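Local coordinates for hemin degrading factor (Pseudomonas aeruginosa, PDB 4MF9), which binds heme, takes part in its trafficking and probably also degrades it, at residues Lys212-Phe217 with Val311-Thr316; Met263-Asn268 with Ile333-Gly338; Asp317-Ser322 with Asp349-Ala354. One frame throughout, in Å; residues are numbered along the deposited sequence.

Interaction 1: Lys212-Phe217 with Val311-Thr316. With HEM (protoporphyrin IX containing Fe), chain C.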
loop_
_atom_site.group_PDB
_atom_site.type_symbol
_atom_site.label_atom_id
_atom_site.label_comp_id
_atom_site.label_asym_id
_atom_site.label_seq_id
_atom_site.Cartn_x
_atom_site.Cartn_y
_atom_site.Cartn_z
ATOM N N LYS A 212 -20.550 -12.100 7.474
ATOM C CA LYS A 212 -20.350 -13.255 6.637
ATOM C C LYS A 212 -19.101 -13.334 5.720
ATOM O O LYS A 212 -18.700 -14.341 5.290
ATOM C CB LYS A 212 -21.617 -13.612 5.902
ATOM C CG LYS A 212 -22.813 -13.513 6.808
ATOM C CD LYS A 212 -23.455 -14.835 7.094
ATOM C CE LYS A 212 -23.237 -15.497 8.464
ATOM N NZ LYS A 212 -23.920 -14.965 9.691
ATOM N N ASP A 213 -18.440 -12.251 5.560
ATOM C CA ASP A 213 -17.213 -12.236 4.760
ATOM C C ASP A 213 -16.398 -11.031 5.203
ATOM O O ASP A 213 -16.961 -9.954 5.430
ATOM C CB ASP A 213 -17.571 -12.160 3.270
ATOM C CG ASP A 213 -16.381 -11.860 2.383
ATOM O OD1 ASP A 213 -16.561 -11.061 1.442
ATOM O OD2 ASP A 213 -15.285 -12.424 2.601
ATOM N N THR A 214 -15.094 -11.203 5.300
ATOM C CA THR A 214 -14.226 -10.147 5.795
ATOM C C THR A 214 -14.283 -8.890 4.941
ATOM O O THR A 214 -13.944 -7.860 5.350
ATOM C CB THR A 214 -12.769 -10.590 5.916
ATOM O OG1 THR A 214 -12.336 -11.132 4.677
ATOM C CG2 THR A 214 -12.605 -11.628 7.040
ATOM N N HIS A 215 -14.741 -9.061 3.719
ATOM C CA HIS A 215 -14.972 -7.956 2.797
ATOM C C HIS A 215 -16.125 -7.044 3.147
ATOM O O HIS A 215 -16.246 -6.000 2.594
ATOM C CB HIS A 215 -15.073 -8.456 1.386
ATOM C CG HIS A 215 -13.795 -9.014 0.893
ATOM N ND1 HIS A 215 -13.488 -10.345 0.984
ATOM C CD2 HIS A 215 -12.719 -8.411 0.345
ATOM C CE1 HIS A 215 -12.287 -10.542 0.473
ATOM N NE2 HIS A 215 -11.808 -9.382 0.077
ATOM N N HIS A 216 -16.959 -7.476 4.056
ATOM C CA HIS A 216 -18.141 -6.748 4.449
ATOM C C HIS A 216 -17.897 -5.882 5.657
ATOM O O HIS A 216 -18.753 -5.223 6.139
ATOM C CB HIS A 216 -19.213 -7.766 4.804
ATOM C CG HIS A 216 -19.583 -8.669 3.693
ATOM N ND1 HIS A 216 -19.254 -8.421 2.389
ATOM C CD2 HIS A 216 -20.312 -9.799 3.688
ATOM C CE1 HIS A 216 -19.727 -9.386 1.634
ATOM N NE2 HIS A 216 -20.352 -10.246 2.405
ATOM N N PHE A 217 -16.704 -5.941 6.168
ATOM C CA PHE A 217 -16.376 -5.228 7.396
ATOM C C PHE A 217 -16.517 -3.727 7.179
ATOM O O PHE A 217 -17.140 -3.021 7.978
ATOM C CB PHE A 217 -14.959 -5.585 7.846
ATOM C CG PHE A 217 -14.610 -5.089 9.226
ATOM C CD1 PHE A 217 -15.174 -5.672 10.357
ATOM C CD2 PHE A 217 -13.705 -4.048 9.392
ATOM C CE1 PHE A 217 -14.831 -5.224 11.629
ATOM C CE2 PHE A 217 -13.371 -3.586 10.653
ATOM C CZ PHE A 217 -13.925 -4.173 11.772
ATOM N N VAL A 311 -7.470 -9.098 15.886
ATOM C CA VAL A 311 -8.884 -8.949 15.520
ATOM C C VAL A 311 -9.430 -10.272 15.016
ATOM O O VAL A 311 -8.738 -10.980 14.279
ATOM C CB VAL A 311 -9.062 -7.892 14.409
ATOM C CG1 VAL A 311 -10.555 -7.657 14.095
ATOM C CG2 VAL A 311 -8.397 -6.583 14.806
ATOM N N ARG A 312 -10.658 -10.598 15.398
ATOM C CA ARG A 312 -11.316 -11.787 14.957
ATOM C C ARG A 312 -12.681 -11.440 14.333
ATOM O O ARG A 312 -13.491 -10.807 14.953
ATOM C CB ARG A 312 -11.449 -12.850 16.054
ATOM C CG ARG A 312 -10.347 -12.918 17.087
ATOM C CD ARG A 312 -10.636 -13.944 18.182
ATOM N NE ARG A 312 -9.524 -14.070 19.068
ATOM C CZ ARG A 312 -9.340 -13.325 20.127
ATOM N NH1 ARG A 312 -10.223 -12.426 20.457
ATOM N NH2 ARG A 312 -8.255 -13.481 20.840
ATOM N N LYS A 313 -12.890 -11.852 13.115
ATOM C CA LYS A 313 -14.113 -11.583 12.404
ATOM C C LYS A 313 -14.763 -12.890 11.900
ATOM O O LYS A 313 -14.131 -13.683 11.305
ATOM C CB LYS A 313 -13.863 -10.639 11.222
ATOM C CG LYS A 313 -12.979 -9.447 11.457
ATOM C CD LYS A 313 -13.022 -8.450 10.309
ATOM C CE LYS A 313 -11.732 -8.489 9.513
ATOM N NZ LYS A 313 -10.623 -7.672 10.032
ATOM N N PRO A 314 -16.037 -13.085 12.177
ATOM C CA PRO A 314 -16.771 -14.227 11.659
ATOM C C PRO A 314 -16.909 -14.077 10.146
ATOM O O PRO A 314 -16.826 -13.012 9.661
ATOM C CB PRO A 314 -18.162 -14.100 12.272
ATOM C CG PRO A 314 -18.154 -12.943 13.092
ATOM C CD PRO A 314 -16.914 -12.168 12.891
ATOM N N SER A 315 -17.112 -15.188 9.470
ATOM C CA SER A 315 -17.344 -15.164 8.034
ATOM C C SER A 315 -17.918 -16.518 7.640
ATOM O O SER A 315 -17.913 -17.453 8.446
ATOM C CB SER A 315 -16.038 -14.905 7.274
ATOM O OG SER A 315 -15.222 -16.063 7.236
ATOM N N THR A 316 -18.352 -16.642 6.400
ATOM C CA THR A 316 -18.906 -17.872 5.875
ATOM C C THR A 316 -17.907 -18.991 5.931
ATOM O O THR A 316 -18.279 -20.107 6.021
ATOM C CB THR A 316 -19.414 -17.721 4.432
ATOM O OG1 THR A 316 -18.379 -17.157 3.635
ATOM C CG2 THR A 316 -20.539 -16.819 4.393
HETATM C CHA HEM C . -8.910 -9.741 2.552
HETATM C CHB HEM C . -8.597 -12.816 -1.036
HETATM C CHC HEM C . -10.749 -9.609 -3.900
HETATM C CHD HEM C . -9.934 -6.255 -0.582
HETATM C C1A HEM C . -8.719 -10.887 1.835
HETATM C C2A HEM C . -8.293 -12.137 2.367
HETATM C C3A HEM C . -8.232 -12.985 1.368
HETATM C C4A HEM C . -8.563 -12.267 0.219
HETATM C CMA HEM C . -7.808 -14.423 1.471
HETATM C CAA HEM C . -8.003 -12.493 3.782
HETATM C CBA HEM C . -8.675 -13.775 4.337
HETATM C CGA HEM C . -10.118 -13.473 4.519
HETATM O O1A HEM C . -10.986 -14.258 4.148
HETATM O O2A HEM C . -10.397 -12.425 5.036
HETATM C C1B HEM C . -9.194 -12.151 -2.098
HETATM C C2B HEM C . -9.351 -12.824 -3.319
HETATM C C3B HEM C . -9.960 -11.973 -4.156
HETATM C C4B HEM C . -10.164 -10.724 -3.388
HETATM C CMB HEM C . -8.951 -14.241 -3.601
HETATM C CAB HEM C . -10.318 -12.345 -5.557
HETATM C CBB HEM C . -10.398 -11.527 -6.561
HETATM C C1C HEM C . -10.743 -8.419 -3.273
HETATM C C2C HEM C . -11.305 -7.259 -3.766
HETATM C C3C HEM C . -11.087 -6.291 -2.834
HETATM C C4C HEM C . -10.369 -6.860 -1.745
HETATM C CMC HEM C . -12.035 -7.111 -5.066
HETATM C CAC HEM C . -11.504 -4.915 -2.953
HETATM C CBC HEM C . -11.028 -4.082 -2.075
HETATM C C1D HEM C . -9.599 -6.941 0.593
HETATM C C2D HEM C . -9.384 -6.296 1.924
HETATM C C3D HEM C . -9.118 -7.286 2.772
HETATM C C4D HEM C . -9.158 -8.516 1.974
HETATM C CMD HEM C . -9.448 -4.836 2.317
HETATM C CAD HEM C . -8.821 -7.141 4.242
HETATM C CBD HEM C . -10.062 -7.544 5.039
HETATM C CGD HEM C . -10.167 -7.174 6.487
HETATM O O1D HEM C . -10.449 -8.085 7.236
HETATM O O2D HEM C . -10.029 -6.042 6.924
HETATM N NA HEM C . -8.871 -10.984 0.503
HETATM N NB HEM C . -9.691 -10.906 -2.157
HETATM N NC HEM C . -10.211 -8.145 -2.081
HETATM N ND HEM C . -9.441 -8.252 0.695
HETATM FE FE HEM C . -9.610 -9.495 -0.649
#
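The backbones of K212 and T316 meet where the loop before helix 217-224 runs beside the residues just past strand 311-313: T316 N donates to K212 O at 2.6 Å with an N-H...O angle of 154°, and the CA atoms of K212 and S315 lie 3.8 Å apart. The loop carries the axial ligand of the heme pocket in this HemS/ChuX-family protein. H215 NE2 binds the heme iron at 2.3 Å. The other ring nitrogen, H215 ND1, gives a nearly straight bond (169°) to D213 OD2 at 3.2 Å; ND1 meets OD2 on its syn side, and OD2 lies close to the imidazole plane. This His-carboxylate bond should restrict rotation of the ring about its Fe-N bond. T214 OG1 donates to heme propionate O2A, but the modelled 2.4 Å between T214 OG1 and heme O2A is too short to take at face value, so the length is doubtful.

Across the contact, K313 turns toward the loop. Its CD rests 3.5 Å from F217 CD1, and bends at chi3 and chi4 follow. NZ forms a salt bridge to E324 and also lies near the heme propionate carrying O1D; the modelled end is too close to that propionate for its fine geometry to be relied on. As modelled, K313 NZ stands over the F217 ring face in a cation-pi arrangement, 4.8 Å from the F217 centroid and 8° off the ring normal.

Interaction 2: Met263-Asn268 with Ile333-Gly338. With HEM (protoporphyrin IX containing Fe), chain C.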
loop_
_atom_site.group_PDB
_atom_site.type_symbol
_atom_site.label_atom_id
_atom_site.label_comp_id
_atom_site.label_asym_id
_atom_site.label_seq_id
_atom_site.Cartn_x
_atom_site.Cartn_y
_atom_site.Cartn_z
ATOM N N MET A 263 -0.080 -13.632 5.050
ATOM C CA MET A 263 -0.476 -12.581 4.133
ATOM C C MET A 263 -0.158 -11.240 4.748
ATOM O O MET A 263 -0.477 -11.027 5.873
ATOM C CB MET A 263 -1.953 -12.650 3.811
ATOM C CG MET A 263 -2.393 -13.930 3.189
ATOM S SD MET A 263 -4.106 -14.054 2.786
ATOM C CE MET A 263 -4.101 -12.985 1.370
ATOM N N VAL A 264 0.478 -10.372 4.001
ATOM C CA VAL A 264 0.815 -9.086 4.465
ATOM C C VAL A 264 0.178 -8.026 3.564
ATOM O O VAL A 264 0.544 -7.957 2.440
ATOM C CB VAL A 264 2.360 -8.887 4.486
ATOM C CG1 VAL A 264 2.723 -7.525 4.939
ATOM C CG2 VAL A 264 3.063 -9.940 5.314
ATOM N N PHE A 265 -0.727 -7.225 4.124
ATOM C CA PHE A 265 -1.466 -6.186 3.399
ATOM C C PHE A 265 -0.873 -4.834 3.742
ATOM O O PHE A 265 -0.797 -4.469 4.912
ATOM C CB PHE A 265 -2.944 -6.152 3.853
ATOM C CG PHE A 265 -3.805 -7.262 3.293
ATOM C CD1 PHE A 265 -3.582 -8.589 3.645
ATOM C CD2 PHE A 265 -4.875 -6.968 2.465
ATOM C CE1 PHE A 265 -4.394 -9.597 3.143
ATOM C CE2 PHE A 265 -5.684 -7.970 1.959
ATOM C CZ PHE A 265 -5.436 -9.285 2.295
ATOM N N VAL A 266 -0.475 -4.089 2.768
ATOM C CA VAL A 266 -0.042 -2.733 2.951
ATOM C C VAL A 266 -0.630 -1.807 1.909
ATOM O O VAL A 266 -0.513 -2.051 0.788
ATOM C CB VAL A 266 1.511 -2.637 2.901
ATOM C CG1 VAL A 266 1.991 -1.218 2.861
ATOM C CG2 VAL A 266 2.120 -3.345 4.099
ATOM N N GLY A 267 -1.230 -0.737 2.353
ATOM C CA GLY A 267 -1.799 0.194 1.413
ATOM C C GLY A 267 -1.990 1.605 1.912
ATOM O O GLY A 267 -1.538 1.985 2.995
ATOM N N ASN A 268 -2.676 2.376 1.079
ATOM C CA ASN A 268 -3.045 3.744 1.363
ATOM C C ASN A 268 -4.496 3.868 0.903
ATOM O O ASN A 268 -5.124 2.860 0.593
ATOM C CB ASN A 268 -2.115 4.707 0.613
ATOM C CG ASN A 268 -2.010 4.386 -0.874
ATOM O OD1 ASN A 268 -3.009 4.432 -1.597
ATOM N ND2 ASN A 268 -0.803 4.076 -1.338
ATOM N N ILE A 333 -1.398 0.906 9.094
ATOM C CA ILE A 333 -0.077 0.659 8.548
ATOM C C ILE A 333 0.148 -0.607 7.747
ATOM O O ILE A 333 0.614 -0.622 6.626
ATOM C CB ILE A 333 0.984 0.792 9.673
ATOM C CG1 ILE A 333 0.929 2.164 10.321
ATOM C CG2 ILE A 333 2.358 0.408 9.219
ATOM C CD1 ILE A 333 1.540 2.237 11.680
ATOM N N VAL A 334 -0.215 -1.711 8.375
ATOM C CA VAL A 334 -0.080 -3.007 7.823
ATOM C C VAL A 334 -1.039 -3.984 8.499
ATOM O O VAL A 334 -1.355 -3.761 9.608
ATOM C CB VAL A 334 1.339 -3.497 8.033
ATOM C CG1 VAL A 334 1.677 -3.488 9.491
ATOM C CG2 VAL A 334 1.594 -4.829 7.394
ATOM N N GLN A 335 -1.477 -5.002 7.813
ATOM C CA GLN A 335 -2.323 -6.035 8.393
ATOM C C GLN A 335 -1.739 -7.379 8.069
ATOM O O GLN A 335 -1.282 -7.572 6.984
ATOM C CB GLN A 335 -3.711 -6.038 7.786
ATOM C CG GLN A 335 -4.632 -4.902 8.092
ATOM C CD GLN A 335 -5.938 -5.057 7.307
ATOM O OE1 GLN A 335 -6.973 -5.386 7.850
ATOM N NE2 GLN A 335 -5.847 -4.882 6.027
ATOM N N LEU A 336 -1.844 -8.294 8.997
ATOM C CA LEU A 336 -1.403 -9.638 8.798
ATOM C C LEU A 336 -2.548 -10.643 8.905
ATOM O O LEU A 336 -3.285 -10.586 9.822
ATOM C CB LEU A 336 -0.350 -9.976 9.810
ATOM C CG LEU A 336 1.063 -9.666 9.377
ATOM C CD1 LEU A 336 1.189 -8.193 9.245
ATOM C CD2 LEU A 336 2.014 -10.234 10.383
ATOM N N PHE A 337 -2.608 -11.573 7.975
ATOM C CA PHE A 337 -3.532 -12.696 8.100
ATOM C C PHE A 337 -2.719 -13.961 7.874
ATOM O O PHE A 337 -1.516 -13.893 7.554
ATOM C CB PHE A 337 -4.642 -12.648 7.045
ATOM C CG PHE A 337 -5.495 -11.405 7.089
ATOM C CD1 PHE A 337 -6.802 -11.459 7.572
ATOM C CD2 PHE A 337 -5.009 -10.194 6.600
ATOM C CE1 PHE A 337 -7.597 -10.335 7.596
ATOM C CE2 PHE A 337 -5.808 -9.062 6.619
ATOM C CZ PHE A 337 -7.101 -9.133 7.126
ATOM N N GLY A 338 -3.373 -15.111 8.020
ATOM C CA GLY A 338 -2.784 -16.364 7.585
ATOM C C GLY A 338 -3.136 -16.592 6.129
ATOM O O GLY A 338 -4.153 -16.103 5.638
HETATM C CHA HEM C . -8.910 -9.741 2.552
HETATM C CHB HEM C . -8.597 -12.816 -1.036
HETATM C CHC HEM C . -10.749 -9.609 -3.900
HETATM C CHD HEM C . -9.934 -6.255 -0.582
HETATM C C1A HEM C . -8.719 -10.887 1.835
HETATM C C2A HEM C . -8.293 -12.137 2.367
HETATM C C3A HEM C . -8.232 -12.985 1.368
HETATM C C4A HEM C . -8.563 -12.267 0.219
HETATM C CMA HEM C . -7.808 -14.423 1.471
HETATM C CAA HEM C . -8.003 -12.493 3.782
HETATM C CBA HEM C . -8.675 -13.775 4.337
HETATM C CGA HEM C . -10.118 -13.473 4.519
HETATM O O1A HEM C . -10.986 -14.258 4.148
HETATM O O2A HEM C . -10.397 -12.425 5.036
HETATM C C1B HEM C . -9.194 -12.151 -2.098
HETATM C C2B HEM C . -9.351 -12.824 -3.319
HETATM C C3B HEM C . -9.960 -11.973 -4.156
HETATM C C4B HEM C . -10.164 -10.724 -3.388
HETATM C CMB HEM C . -8.951 -14.241 -3.601
HETATM C CAB HEM C . -10.318 -12.345 -5.557
HETATM C CBB HEM C . -10.398 -11.527 -6.561
HETATM C C1C HEM C . -10.743 -8.419 -3.273
HETATM C C2C HEM C . -11.305 -7.259 -3.766
HETATM C C3C HEM C . -11.087 -6.291 -2.834
HETATM C C4C HEM C . -10.369 -6.860 -1.745
HETATM C CMC HEM C . -12.035 -7.111 -5.066
HETATM C CAC HEM C . -11.504 -4.915 -2.953
HETATM C CBC HEM C . -11.028 -4.082 -2.075
HETATM C C1D HEM C . -9.599 -6.941 0.593
HETATM C C2D HEM C . -9.384 -6.296 1.924
HETATM C C3D HEM C . -9.118 -7.286 2.772
HETATM C C4D HEM C . -9.158 -8.516 1.974
HETATM C CMD HEM C . -9.448 -4.836 2.317
HETATM C CAD HEM C . -8.821 -7.141 4.242
HETATM C CBD HEM C . -10.062 -7.544 5.039
HETATM C CGD HEM C . -10.167 -7.174 6.487
HETATM O O1D HEM C . -10.449 -8.085 7.236
HETATM O O2D HEM C . -10.029 -6.042 6.924
HETATM N NA HEM C . -8.871 -10.984 0.503
HETATM N NB HEM C . -9.691 -10.906 -2.157
HETATM N NC HEM C . -10.211 -8.145 -2.081
HETATM N ND HEM C . -9.441 -8.252 0.695
HETATM FE FE HEM C . -9.610 -9.495 -0.649
#
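F265 and Q335 face each other as an antiparallel hydrogen-bonded pair, and the F265 side chain can be followed from there to the heme. F265 CB lies 3.8 Å from Q335 O, the carbonyl that also accepts the F265 N-H at 2.9 Å in a straight bond. With chi1 at -77°, CG is anti to the carbonyl carbon, on the sheet face that F265 shares with Q335 and F337. On one side of the ring CD1 and CE1 both meet F337 CD2 and CE2, with F265 CE1 3.6 Å from F337 CD2. Here F337 CE2 sits over a face of the F265 ring, offset toward the rim, and the planes are inclined at 57°, an oblique pairing. On the other side of the ring, F265 CE2 is 3.5 Å from heme C4D, and at the tip F265 CZ is 3.5 Å from the meso carbon CHA.

The two strands, antiparallel at 158°, are neighbours in a sheet built from both HemS/ChuX regions of the sequence; both strands themselves belong to the second. M263, F265, Q335 and F337 all project from one face, forming a pocket wall on the side of the porphyrin away from H215. M263 SD approaches heme methyl CMA at 3.9 Å, and heme CAA lies over one face of the F337 ring, offset toward its rim. From the other face, V264 and L336 pack against helix 247-258. V264 CG1 meets V334 CG2 at 3.8 Å, and V266 CG2 touches V334 CG2 at 3.7 Å.

Interaction 3: Asp317-Ser322 with Asp349-Ala354; sequences DGIVTS and DWRELA
W350 reaches T321 through two torsions: chi1 (165°) sets CG anti to the backbone N, and chi2 (-111°) then turns the ring and its NE1 edge to T321 O. R351 also starts with CG anti to its own N, but a bend at chi3 turns NE aside from the otherwise extended chain. On the strand, T321 places CG2 anti to its backbone N and OG1 beside it, and the methyl and the hydroxyl take different partners.

The firm polar link is W350 NE1 to T321 O, 2.9 Å long with an N-H...O angle of 160°. The carbonyl oxygen lies near the indole plane, at the ring edge, whereas the donor stands well above the carbonyl plane; the bond is therefore in plane for the tryptophan and tilted for the peptide. One turn later on the helix, A354 CB sits over a face of the same indole, toward its rim, and also meets T321 CG2 at 3.8 Å.

R351 works at the more exposed end. R351 NH2 gives a weak bond to I319 O at 3.2 Å, with the oxygen at the guanidinium edge, and I319 CB lies 3.6 Å from R351 NH2. R351 NE stays 4.1 Å from T321 OG1. These two are coupled instead through E346, whose OE2 accepts from T321 OG1 and makes a salt bridge with R351 NE.

V320 and S322 point away from the helix; V320 touches the heme, and S322 OG bonds to E324. The arrangement is that of a helix packed on one face of an antiparallel sheet whose other face lines the heme pocket, here helix 348-355 of the second HemS/ChuX family region.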
loop_
_atom_site.group_PDB
_atom_site.type_symbol
_atom_site.label_atom_id
_atom_site.label_comp_id
_atom_site.label_asym_id
_atom_site.label_seq_id
_atom_site.Cartn_x
_atom_site.Cartn_y
_atom_site.Cartn_z
ATOM N N ASP A 317 -16.617 -18.678 5.828
ATOM C CA ASP A 317 -15.569 -19.690 5.917
ATOM C C ASP A 317 -15.096 -19.839 7.358
ATOM O O ASP A 317 -14.115 -20.536 7.633
ATOM C CB ASP A 317 -14.390 -19.335 5.008
ATOM C CG ASP A 317 -14.833 -18.837 3.645
ATOM O OD1 ASP A 317 -14.162 -17.934 3.091
ATOM O OD2 ASP A 317 -15.857 -19.345 3.129
ATOM N N GLY A 318 -15.796 -19.179 8.277
ATOM C CA GLY A 318 -15.468 -19.263 9.696
ATOM C C GLY A 318 -14.679 -18.067 10.220
ATOM O O GLY A 318 -14.502 -17.072 9.521
ATOM N N ILE A 319 -14.223 -18.128 11.449
ATOM C CA ILE A 319 -13.474 -17.041 11.999
ATOM C C ILE A 319 -12.146 -16.723 11.284
ATOM O O ILE A 319 -11.405 -17.569 11.032
ATOM C CB ILE A 319 -13.216 -17.306 13.463
ATOM C CG1 ILE A 319 -14.571 -17.542 14.148
ATOM C CG2 ILE A 319 -12.356 -16.237 14.077
ATOM C CD1 ILE A 319 -15.150 -16.395 14.891
ATOM N N VAL A 320 -11.908 -15.450 11.053
ATOM C CA VAL A 320 -10.642 -15.007 10.469
ATOM C C VAL A 320 -9.909 -14.129 11.465
ATOM O O VAL A 320 -10.438 -13.115 11.915
ATOM C CB VAL A 320 -10.834 -14.206 9.149
ATOM C CG1 VAL A 320 -9.466 -13.656 8.651
ATOM C CG2 VAL A 320 -11.467 -15.068 8.085
ATOM N N THR A 321 -8.683 -14.512 11.791
ATOM C CA THR A 321 -7.877 -13.756 12.735
ATOM C C THR A 321 -6.812 -12.943 12.004
ATOM O O THR A 321 -6.162 -13.446 11.096
ATOM C CB THR A 321 -7.180 -14.700 13.721
ATOM O OG1 THR A 321 -8.146 -15.626 14.242
ATOM C CG2 THR A 321 -6.563 -13.912 14.864
ATOM N N SER A 322 -6.637 -11.690 12.412
ATOM C CA SER A 322 -5.650 -10.808 11.798
ATOM C C SER A 322 -5.024 -9.959 12.884
ATOM O O SER A 322 -5.584 -9.843 13.975
ATOM C CB SER A 322 -6.322 -9.893 10.776
ATOM O OG SER A 322 -7.293 -9.078 11.408
ATOM N N ASP A 349 -2.058 -23.243 12.410
ATOM C CA ASP A 349 -0.764 -22.745 12.772
ATOM C C ASP A 349 -0.762 -21.223 12.848
ATOM O O ASP A 349 -0.208 -20.626 13.725
ATOM C CB ASP A 349 0.389 -23.369 11.903
ATOM C CG ASP A 349 0.257 -23.089 10.409
ATOM O OD1 ASP A 349 0.966 -23.725 9.606
ATOM O OD2 ASP A 349 -0.572 -22.269 10.032
ATOM N N TRP A 350 -1.460 -20.621 11.925
ATOM C CA TRP A 350 -1.612 -19.173 11.956
ATOM C C TRP A 350 -2.370 -18.723 13.205
ATOM O O TRP A 350 -1.887 -17.869 13.961
ATOM C CB TRP A 350 -2.317 -18.642 10.706
ATOM C CG TRP A 350 -2.791 -17.230 10.914
ATOM C CD1 TRP A 350 -4.089 -16.794 11.022
ATOM C CD2 TRP A 350 -1.966 -16.074 11.084
ATOM N NE1 TRP A 350 -4.111 -15.432 11.233
ATOM C CE2 TRP A 350 -2.819 -14.970 11.272
ATOM C CE3 TRP A 350 -0.585 -15.866 11.085
ATOM C CZ2 TRP A 350 -2.328 -13.680 11.462
ATOM C CZ3 TRP A 350 -0.108 -14.598 11.273
ATOM C CH2 TRP A 350 -0.972 -13.520 11.460
ATOM N N ARG A 351 -3.501 -19.356 13.456
ATOM C CA ARG A 351 -4.339 -18.942 14.538
ATOM C C ARG A 351 -3.627 -19.110 15.841
ATOM O O ARG A 351 -3.687 -18.299 16.633
ATOM C CB ARG A 351 -5.694 -19.638 14.488
ATOM C CG ARG A 351 -6.538 -19.407 15.732
ATOM C CD ARG A 351 -7.918 -20.054 15.695
ATOM N NE ARG A 351 -8.737 -19.673 14.580
ATOM C CZ ARG A 351 -9.950 -20.104 14.309
ATOM N NH1 ARG A 351 -10.577 -20.944 15.105
ATOM N NH2 ARG A 351 -10.545 -19.675 13.233
ATOM N N GLU A 352 -2.895 -20.181 16.000
ATOM C CA GLU A 352 -2.111 -20.394 17.164
ATOM C C GLU A 352 -1.044 -19.325 17.359
ATOM O O GLU A 352 -0.886 -18.843 18.417
ATOM C CB GLU A 352 -1.484 -21.779 17.135
ATOM C CG GLU A 352 -0.470 -21.974 18.242
ATOM C CD GLU A 352 0.246 -23.289 18.176
ATOM O OE1 GLU A 352 0.609 -23.787 19.226
ATOM O OE2 GLU A 352 0.451 -23.813 17.073
ATOM N N LEU A 353 -0.334 -18.977 16.313
ATOM C CA LEU A 353 0.607 -17.900 16.455
ATOM C C LEU A 353 -0.014 -16.550 16.745
ATOM O O LEU A 353 0.406 -15.868 17.619
ATOM C CB LEU A 353 1.484 -17.817 15.240
ATOM C CG LEU A 353 2.563 -16.733 15.169
ATOM C CD1 LEU A 353 3.465 -16.741 16.360
ATOM C CD2 LEU A 353 3.366 -16.889 13.914
ATOM N N ALA A 354 -1.064 -16.228 16.033
ATOM C CA ALA A 354 -1.807 -14.981 16.225
ATOM C C ALA A 354 -2.354 -14.842 17.655
ATOM O O ALA A 354 -2.460 -13.735 18.182
ATOM C CB ALA A 354 -2.940 -14.899 15.226
#

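All three contacts reach one antiparallel sheet, in which strand 320-326 is flanked by strands 307-313 and 332-338. Interactions 1 and 3 join through the backbone: V311 N to S322 O is 2.8 Å and V320 N to K313 O is 2.9 Å. Interactions 2 and 3 meet on both faces, with F337 CE1 3.5 Å from S322 CB on the heme side and G338 N 3.3 Å from W350 CE2 on the helix side. Interactions 1 and 2 do not touch, their nearest atoms being about 5 Å apart and their centres about 16 Å apart; the heme bridges them, ligated from 212-217 and walled by 263-268 and 333-338.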